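Local atomic coordinates of ParM protein (Staphylococcus aureus, PDB entry 3JS6), a protein that probably polymerises into actin-like filaments that help segregate plasmid DNA to daughter cells, as an actin-family member of a plasmid partition system. Residues 291-302 and 315-323. Numbering follows the deposited sequence.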
loop_
_atom_site.group_PDB
_atom_site.type_symbol
_atom_site.label_atom_id
_atom_site.label_comp_id
_atom_site.label_asym_id
_atom_site.label_seq_id
_atom_site.Cartn_x
_atom_site.Cartn_y
_atom_site.Cartn_z
ATOM N N ILE A 291 16.957 -19.783 4.677
ATOM C CA ILE A 291 16.369 -18.510 4.290
ATOM C C ILE A 291 17.397 -17.388 4.423
ATOM O O ILE A 291 18.044 -17.254 5.453
ATOM C CB ILE A 291 15.138 -18.239 5.150
ATOM C CG1 ILE A 291 14.166 -19.416 4.994
ATOM C CG2 ILE A 291 14.454 -16.946 4.709
ATOM C CD1 ILE A 291 13.068 -19.477 6.061
ATOM N N ASP A 292 17.560 -16.586 3.376
ATOM C CA ASP A 292 18.536 -15.497 3.418
ATOM C C ASP A 292 18.041 -14.275 4.173
ATOM O O ASP A 292 18.829 -13.554 4.772
ATOM C CB ASP A 292 18.949 -15.112 2.001
ATOM C CG ASP A 292 19.537 -16.286 1.244
ATOM O OD1 ASP A 292 20.371 -16.997 1.842
ATOM O OD2 ASP A 292 19.174 -16.503 0.064
ATOM N N ARG A 293 16.736 -14.035 4.139
ATOM C CA ARG A 293 16.172 -12.886 4.855
ATOM C C ARG A 293 14.656 -13.003 4.905
ATOM O O ARG A 293 14.023 -13.556 4.009
ATOM C CB ARG A 293 16.533 -11.571 4.139
ATOM C CG ARG A 293 16.593 -10.300 5.018
ATOM C CD ARG A 293 17.826 -10.325 5.960
ATOM N NE ARG A 293 19.080 -10.531 5.225
ATOM C CZ ARG A 293 19.730 -9.588 4.541
ATOM N NH1 ARG A 293 19.267 -8.343 4.495
ATOM N NH2 ARG A 293 20.830 -9.899 3.867
ATOM N N ILE A 294 14.084 -12.486 5.968
ATOM C CA ILE A 294 12.650 -12.450 6.122
ATOM C C ILE A 294 12.407 -10.984 6.401
ATOM O O ILE A 294 12.894 -10.437 7.406
ATOM C CB ILE A 294 12.181 -13.300 7.331
ATOM C CG1 ILE A 294 12.443 -14.787 7.063
ATOM C CG2 ILE A 294 10.734 -13.025 7.600
ATOM C CD1 ILE A 294 12.272 -15.682 8.309
ATOM N N ILE A 295 11.689 -10.327 5.503
ATOM C CA ILE A 295 11.385 -8.916 5.656
ATOM C C ILE A 295 10.082 -8.873 6.439
ATOM O O ILE A 295 9.092 -9.527 6.069
ATOM C CB ILE A 295 11.205 -8.244 4.261
ATOM C CG1 ILE A 295 12.562 -8.101 3.556
ATOM C CG2 ILE A 295 10.659 -6.860 4.401
ATOM C CD1 ILE A 295 13.020 -9.273 2.818
ATOM N N VAL A 296 10.089 -8.130 7.538
ATOM C CA VAL A 296 8.912 -8.022 8.397
ATOM C C VAL A 296 8.251 -6.732 8.013
ATOM O O VAL A 296 8.862 -5.679 8.130
ATOM C CB VAL A 296 9.343 -7.975 9.868
ATOM C CG1 VAL A 296 8.129 -7.974 10.786
ATOM C CG2 VAL A 296 10.252 -9.169 10.146
ATOM N N THR A 297 7.006 -6.802 7.551
ATOM C CA THR A 297 6.303 -5.593 7.117
ATOM C C THR A 297 4.843 -5.581 7.629
ATOM O O THR A 297 4.444 -6.460 8.395
ATOM C CB THR A 297 6.362 -5.495 5.561
ATOM O OG1 THR A 297 5.974 -4.190 5.142
ATOM C CG2 THR A 297 5.455 -6.535 4.905
ATOM N N GLY A 298 4.061 -4.584 7.231
ATOM C CA GLY A 298 2.678 -4.518 7.695
ATOM C C GLY A 298 2.526 -3.646 8.929
ATOM O O GLY A 298 3.510 -3.318 9.590
ATOM N N GLY A 299 1.288 -3.266 9.246
ATOM C CA GLY A 299 1.054 -2.425 10.408
ATOM C C GLY A 299 1.579 -3.043 11.691
ATOM O O GLY A 299 1.903 -2.342 12.655
ATOM N N GLY A 300 1.674 -4.360 11.714
ATOM C CA GLY A 300 2.163 -5.018 12.908
ATOM C C GLY A 300 3.672 -5.163 13.003
ATOM O O GLY A 300 4.184 -5.567 14.043
ATOM N N ALA A 301 4.395 -4.837 11.931
ATOM C CA ALA A 301 5.840 -4.988 11.937
ATOM C C ALA A 301 6.510 -4.322 13.132
ATOM O O ALA A 301 7.324 -4.938 13.797
ATOM C CB ALA A 301 6.456 -4.451 10.638
ATOM N N ASN A 302 6.184 -3.066 13.376
ATOM C CA ASN A 302 6.772 -2.346 14.502
ATOM C C ASN A 302 6.522 -3.008 15.849
ATOM O O ASN A 302 7.351 -2.930 16.763
ATOM C CB ASN A 302 6.242 -0.918 14.561
ATOM C CG ASN A 302 7.020 0.023 13.675
ATOM O OD1 ASN A 302 8.237 0.150 13.809
ATOM N ND2 ASN A 302 6.323 0.694 12.764
ATOM N N VAL A 315 18.401 -12.847 10.569
ATOM C CA VAL A 315 17.524 -13.228 9.461
ATOM C C VAL A 315 16.372 -12.268 9.229
ATOM O O VAL A 315 15.937 -12.075 8.092
ATOM C CB VAL A 315 16.960 -14.656 9.627
ATOM C CG1 VAL A 315 15.988 -14.710 10.799
ATOM C CG2 VAL A 315 16.251 -15.065 8.346
ATOM N N PHE A 316 15.875 -11.649 10.292
ATOM C CA PHE A 316 14.777 -10.736 10.123
ATOM C C PHE A 316 15.280 -9.338 9.815
ATOM O O PHE A 316 16.293 -8.879 10.371
ATOM C CB PHE A 316 13.908 -10.689 11.383
ATOM C CG PHE A 316 13.198 -11.980 11.687
ATOM C CD1 PHE A 316 13.669 -12.828 12.687
ATOM C CD2 PHE A 316 12.023 -12.326 11.004
ATOM C CE1 PHE A 316 12.980 -14.000 13.015
ATOM C CE2 PHE A 316 11.328 -13.493 11.326
ATOM C CZ PHE A 316 11.809 -14.335 12.341
ATOM N N GLU A 317 14.557 -8.647 8.945
ATOM C CA GLU A 317 14.928 -7.286 8.609
ATOM C C GLU A 317 13.671 -6.428 8.535
ATOM O O GLU A 317 12.598 -6.916 8.190
ATOM C CB GLU A 317 15.659 -7.261 7.262
ATOM C CG GLU A 317 16.001 -5.829 6.793
ATOM C CD GLU A 317 16.740 -5.806 5.476
ATOM O OE1 GLU A 317 17.074 -4.698 5.009
ATOM O OE2 GLU A 317 16.982 -6.892 4.906
ATOM N N LYS A 318 13.786 -5.145 8.851
ATOM C CA LYS A 318 12.634 -4.258 8.770
ATOM C C LYS A 318 13.088 -2.966 8.119
ATOM O O LYS A 318 14.228 -2.536 8.333
ATOM C CB LYS A 318 12.094 -3.920 10.169
ATOM C CG LYS A 318 10.821 -3.051 10.151
ATOM C CD LYS A 318 10.486 -2.489 11.543
ATOM C CE LYS A 318 9.130 -1.762 11.557
ATOM N NZ LYS A 318 9.056 -0.518 10.705
ATOM N N ALA A 319 12.197 -2.341 7.351
ATOM C CA ALA A 319 12.493 -1.055 6.724
ATOM C C ALA A 319 11.780 0.032 7.532
ATOM O O ALA A 319 10.802 -0.261 8.219
ATOM C CB ALA A 319 11.977 -1.043 5.276
ATOM N N ASP A 320 12.252 1.279 7.464
ATOM C CA ASP A 320 11.568 2.378 8.169
ATOM C C ASP A 320 10.308 2.707 7.366
ATOM O O ASP A 320 10.271 2.475 6.166
ATOM C CB ASP A 320 12.438 3.637 8.239
ATOM C CG ASP A 320 13.426 3.611 9.396
ATOM O OD1 ASP A 320 12.995 3.396 10.553
ATOM O OD2 ASP A 320 14.634 3.818 9.144
ATOM N N ASP A 321 9.293 3.264 8.022
ATOM C CA ASP A 321 8.029 3.600 7.371
ATOM C C ASP A 321 7.546 2.454 6.503
ATOM O O ASP A 321 7.396 2.614 5.289
ATOM C CB ASP A 321 8.164 4.853 6.512
ATOM C CG ASP A 321 7.788 6.116 7.260
ATOM O OD1 ASP A 321 8.521 6.489 8.202
ATOM O OD2 ASP A 321 6.754 6.737 6.909
ATOM N N SER A 322 7.311 1.304 7.132
ATOM C CA SER A 322 6.839 0.110 6.438
ATOM C C SER A 322 5.612 0.389 5.558
ATOM O O SER A 322 5.389 -0.304 4.568
ATOM C CB SER A 322 6.492 -0.995 7.447
ATOM O OG SER A 322 7.633 -1.447 8.152
ATOM N N GLN A 323 4.819 1.393 5.904
ATOM C CA GLN A 323 3.637 1.698 5.103
ATOM C C GLN A 323 4.024 2.086 3.673
ATOM O O GLN A 323 3.285 1.807 2.730
ATOM C CB GLN A 323 2.823 2.830 5.752
ATOM C CG GLN A 323 3.642 4.090 6.011
ATOM C CD GLN A 323 2.968 5.081 6.955
ATOM O OE1 GLN A 323 3.599 6.049 7.403
ATOM N NE2 GLN A 323 1.689 4.852 7.255
HETATM O O HOH W 1 9.499 -3.225 7.151
HETATM O O HOH W 2 3.315 -2.307 5.433
HETATM O O HOH W 3 6.787 1.210 10.023
#
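Ile294 pairs with Phe316, and Ile295 with Glu317, as the two parallel strands of a beta-alpha-beta crossover: strand 293-297 leads through helix 301-311 to edge strand 316-317 of an actin-like five-stranded sheet. Three backbone bonds join the strands, Ile294 N to Val315 O, Glu317 N to Ile294 O, and Val296 N to Glu317 O at 2.9 Å, nearly straight (172°).

On the face carrying Phe316, ring atom CD2 touches Ile294 CG2 and Val296 CG2, each at 3.7 Å, while Phe305 and Leu308 of helix 301-311 also touch the Phe316 side chain. On the face carrying Glu317, the Arg293 side chain runs out to meet it. Its CB stands 4.0 Å from Val315 O; CG comes to 3.4 Å from Glu317 OE2; CD rests 3.3 Å from Val315 O. Bends at chi2 (71°) and chi3 (54°) then fold the chain so that NE bonds back to Asp292 O and NH1 reaches the carboxylate of the fully extended Glu317.

Past the strands, a water bridges the two segments: it accepts from Ala319 N and donates to Val296 O, and also bonds Ser322 OG. Lys318 NZ bonds Ala319 O and Ser322 OG. In the salt bridge, Arg293 NH1 meets Glu317 OE2 at 2.7 Å, from above the carboxylate plane but within the guanidinium plane.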